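Local coordinates for protein sulfite dehydrogenase (Paracoccus pantotrophus, PDB 2XTS) that probably oxidises protein-bound sulfane sulfur in the Sox system, using a molybdopterin-bound molybdenum centre and passing electrons to heme c, at residues 287-292 / 324-329. Numbering follows the deposited sequence.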
ATOM      1  N   SER A 287      16.233 -12.754  -1.783  1.00  7.85           N
ATOM      2  CA  SER A 287      15.291 -11.702  -2.182  1.00  7.52           C
ATOM      3  C   SER A 287      15.955 -10.351  -1.979  1.00  6.84           C
ATOM      4  O   SER A 287      16.712 -10.185  -1.029  1.00  7.86           O
ATOM      5  CB  SER A 287      14.046 -11.770  -1.303  1.00  7.76           C
ATOM      6  OG  SER A 287      13.085 -10.819  -1.684  1.00  9.01           O
ATOM      7  N   GLY A 288      15.652  -9.390  -2.848  1.00  6.49           N
ATOM      8  CA  GLY A 288      16.115  -8.053  -2.579  1.00  6.79           C
ATOM      9  C   GLY A 288      15.483  -6.993  -3.428  1.00  6.52           C
ATOM     10  O   GLY A 288      14.582  -7.246  -4.232  1.00  6.64           O
ATOM     11  N   LEU A 289      15.987  -5.777  -3.210  1.00  6.09           N
ATOM     12  CA  LEU A 289      15.488  -4.586  -3.868  1.00  6.47           C
ATOM     13  C   LEU A 289      16.585  -3.915  -4.706  1.00  6.78           C
ATOM     14  O   LEU A 289      17.743  -3.883  -4.315  1.00  7.41           O
ATOM     15  CB  LEU A 289      15.008  -3.561  -2.842  1.00  7.15           C
ATOM     16  CG  LEU A 289      13.722  -3.935  -2.118  1.00  7.82           C
ATOM     17  CD1 LEU A 289      13.560  -3.095  -0.857  1.00 10.28           C
ATOM     18  CD2 LEU A 289      12.555  -3.809  -3.080  1.00  9.21           C
ATOM     19  N   ALA A 290      16.197  -3.399  -5.864  1.00  6.41           N
ATOM     20  CA  ALA A 290      17.090  -2.609  -6.719  1.00  6.87           C
ATOM     21  C   ALA A 290      16.313  -1.385  -7.192  1.00  7.06           C
ATOM     22  O   ALA A 290      15.083  -1.448  -7.327  1.00  7.79           O
ATOM     23  CB  ALA A 290      17.560  -3.419  -7.900  1.00  7.90           C
ATOM     24  N   TRP A 291      17.013  -0.290  -7.467  1.00  6.62           N
ATOM     25  CA  TRP A 291      16.363   0.940  -7.870  1.00  6.63           C
ATOM     26  C   TRP A 291      17.400   1.888  -8.475  1.00  6.58           C
ATOM     27  O   TRP A 291      18.587   1.753  -8.209  1.00  7.69           O
ATOM     28  CB  TRP A 291      15.651   1.601  -6.684  1.00  6.88           C
ATOM     29  CG  TRP A 291      16.523   1.996  -5.531  1.00  6.07           C
ATOM     30  CD1 TRP A 291      17.012   3.240  -5.297  1.00  6.98           C
ATOM     31  CD2 TRP A 291      16.992   1.177  -4.443  1.00  5.75           C
ATOM     32  NE1 TRP A 291      17.743   3.264  -4.157  1.00  6.86           N
ATOM     33  CE2 TRP A 291      17.766   2.011  -3.614  1.00  6.91           C
ATOM     34  CE3 TRP A 291      16.851  -0.170  -4.098  1.00  6.48           C
ATOM     35  CZ2 TRP A 291      18.362   1.557  -2.442  1.00  7.00           C
ATOM     36  CZ3 TRP A 291      17.445  -0.618  -2.942  1.00  6.39           C
ATOM     37  CH2 TRP A 291      18.195   0.243  -2.126  1.00  7.95           C
ATOM     38  N   SER A 292      16.953   2.848  -9.271  1.00  6.75           N
ATOM     39  CA  SER A 292      17.822   3.845  -9.846  1.00  6.72           C
ATOM     40  C   SER A 292      17.076   5.130 -10.127  1.00  6.38           C
ATOM     41  O   SER A 292      15.997   5.094 -10.723  1.00  7.64           O
ATOM     42  CB  SER A 292      18.395   3.363 -11.164  1.00  8.03           C
ATOM     43  OG  SER A 292      19.239   4.356 -11.684  1.00  9.06           O
ATOM     44  N   LEU A 324      11.325   1.279  -6.790  1.00  7.15           N
ATOM     45  CA  LEU A 324      11.836   0.027  -6.269  1.00  7.22           C
ATOM     46  C   LEU A 324      11.420  -1.130  -7.144  1.00  6.98           C
ATOM     47  O   LEU A 324      10.310  -1.189  -7.675  1.00  7.38           O
ATOM     48  CB  LEU A 324      11.380  -0.246  -4.833  1.00  7.18           C
ATOM     49  CG  LEU A 324      11.948   0.618  -3.713  1.00  7.23           C
ATOM     50  CD1 LEU A 324      11.427   0.110  -2.364  1.00  9.90           C
ATOM     51  CD2 LEU A 324      13.440   0.580  -3.723  1.00  9.56           C
ATOM     52  N   THR A 325      12.339  -2.078  -7.262  1.00  7.10           N
ATOM     53  CA  THR A 325      12.215  -3.254  -8.105  1.00  7.54           C
ATOM     54  C   THR A 325      12.660  -4.464  -7.296  1.00  7.79           C
ATOM     55  O   THR A 325      13.733  -4.452  -6.697  1.00  8.04           O
ATOM     56  CB  THR A 325      13.092  -3.053  -9.358  1.00  8.70           C
ATOM     57  OG1 THR A 325      12.745  -1.801  -9.964  1.00  9.65           O
ATOM     58  CG2 THR A 325      12.939  -4.187 -10.368  1.00  9.70           C
ATOM     59  N   ARG A 326      11.836  -5.505  -7.288  1.00  7.18           N
ATOM     60  CA  ARG A 326      12.108  -6.716  -6.527  1.00  6.46           C
ATOM     61  C   ARG A 326      12.832  -7.716  -7.384  1.00  6.58           C
ATOM     62  O   ARG A 326      12.451  -7.925  -8.517  1.00  8.20           O
ATOM     63  CB  ARG A 326      10.787  -7.305  -6.063  1.00  7.16           C
ATOM     64  CG  ARG A 326      10.889  -8.620  -5.284  1.00  6.62           C
ATOM     65  CD  ARG A 326      11.694  -8.570  -3.981  1.00  6.86           C
ATOM     66  NE  ARG A 326      11.187  -7.532  -3.081  1.00  6.82           N
ATOM     67  CZ  ARG A 326      11.677  -7.262  -1.878  1.00  7.32           C
ATOM     68  NH1 ARG A 326      12.712  -7.933  -1.392  1.00  7.98           N
ATOM     69  NH2 ARG A 326      11.167  -6.267  -1.172  1.00  7.84           N
ATOM     70  N   PHE A 327      13.885  -8.326  -6.843  1.00  6.83           N
ATOM     71  CA  PHE A 327      14.576  -9.429  -7.519  1.00  6.91           C
ATOM     72  C   PHE A 327      14.671 -10.648  -6.638  1.00  7.07           C
ATOM     73  O   PHE A 327      14.651 -10.557  -5.406  1.00  7.71           O
ATOM     74  CB  PHE A 327      15.991  -9.036  -8.015  1.00  7.16           C
ATOM     75  CG  PHE A 327      16.992  -8.751  -6.918  1.00  7.31           C
ATOM     76  CD1 PHE A 327      17.781  -9.767  -6.387  1.00  8.55           C
ATOM     77  CD2 PHE A 327      17.161  -7.466  -6.427  1.00  7.56           C
ATOM     78  CE1 PHE A 327      18.698  -9.495  -5.380  1.00  8.60           C
ATOM     79  CE2 PHE A 327      18.091  -7.189  -5.418  1.00  7.90           C
ATOM     80  CZ  PHE A 327      18.851  -8.193  -4.897  1.00  9.09           C
ATOM     81  N   HIS A 328      14.775 -11.807  -7.290  1.00  7.67           N
ATOM     82  CA  HIS A 328      14.909 -13.084  -6.606  1.00  7.45           C
ATOM     83  C   HIS A 328      15.920 -13.969  -7.297  1.00  8.05           C
ATOM     84  O   HIS A 328      16.043 -13.954  -8.520  1.00  8.85           O
ATOM     85  CB  HIS A 328      13.609 -13.872  -6.577  1.00  8.10           C
ATOM     86  CG  HIS A 328      12.525 -13.231  -5.779  1.00  8.17           C
ATOM     87  ND1 HIS A 328      12.478 -13.224  -4.400  1.00 11.22           N
ATOM     88  CD2 HIS A 328      11.408 -12.594  -6.193  1.00  7.76           C
ATOM     89  CE1 HIS A 328      11.394 -12.570  -4.007  1.00  6.56           C
ATOM     90  NE2 HIS A 328      10.732 -12.178  -5.077  1.00 11.42           N
ATOM     91  N   LEU A 329      16.618 -14.758  -6.491  1.00  8.45           N
ATOM     92  CA  LEU A 329      17.444 -15.855  -6.988  1.00  8.87           C
ATOM     93  C   LEU A 329      17.251 -17.009  -6.031  1.00  8.72           C
ATOM     94  O   LEU A 329      17.441 -16.867  -4.825  1.00 10.22           O
ATOM     95  CB  LEU A 329      18.935 -15.486  -7.079  1.00  9.64           C
ATOM     96  CG  LEU A 329      19.878 -16.556  -7.662  1.00 10.04           C
ATOM     97  CD1 LEU A 329      19.717 -16.634  -9.176  1.00 14.25           C
ATOM     98  CD2 LEU A 329      21.336 -16.352  -7.304  1.00 12.65           C
TER
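With CG set between the backbone N and the carbonyl carbon (chi1 67°), Phe-327 swings its ring across the neighbouring strand, while Arg-326 starts with CG anti to the backbone N and then bends at chi2 and chi3, bringing its guanidinium back over Leu-289. Both belong to an antiparallel strand pair, 287-291 with 325-329, inside the beta-sheet of the Mo-co oxidoreductase dimerisation domain. The pair illustrates how a glycine lets an aromatic cover its cross-strand partner. In this hydrogen-bonded pair, Gly-288 N reaches Phe-327 O at 3.0 Å, and Phe-327 N returns a nearly straight bond to Gly-288 O, approaching from above the carbonyl plane. The ring lies over the glycine, with Gly-288 CA 3.8 Å from the Phe-327 ring centroid in a CH-pi contact; any CB here would clash with Phe-327 CZ. A second hydrogen-bonded pair joins Ala-290 and Thr-325, with Ala-290 N 2.8 Å from Thr-325 O.

The sheet face carrying Ser-287, Leu-289 and Arg-326 is more polar. Arg-326 NH1 donates to Ser-287 OG at 2.9 Å, a bent bond tilted from the guanidinium plane, and Leu-289 CD2 sits over one guanidinium face, 3.4 Å from Arg-326 NH2. Gly-63 O accepts from Arg-326 NE and Thr-269 OG1 bonds NH1, so with Ser-287 the buried guanidinium has three partners; Ser-287 OG is itself also hydrogen-bonded to Glu-62. An alanine in place of Arg-326 would remove the guanidinium and its bonds to Ser-287, Thr-269 and Gly-63, and would probably loosen the link between this strand pair and the segment around Gly-63. Further along, Leu-289 CD1 meets Leu-324 CD1 at 4.1 Å, and the other methyl of that leucine, Leu-324 CD2, packs 3.5 Å from Trp-291 CE3.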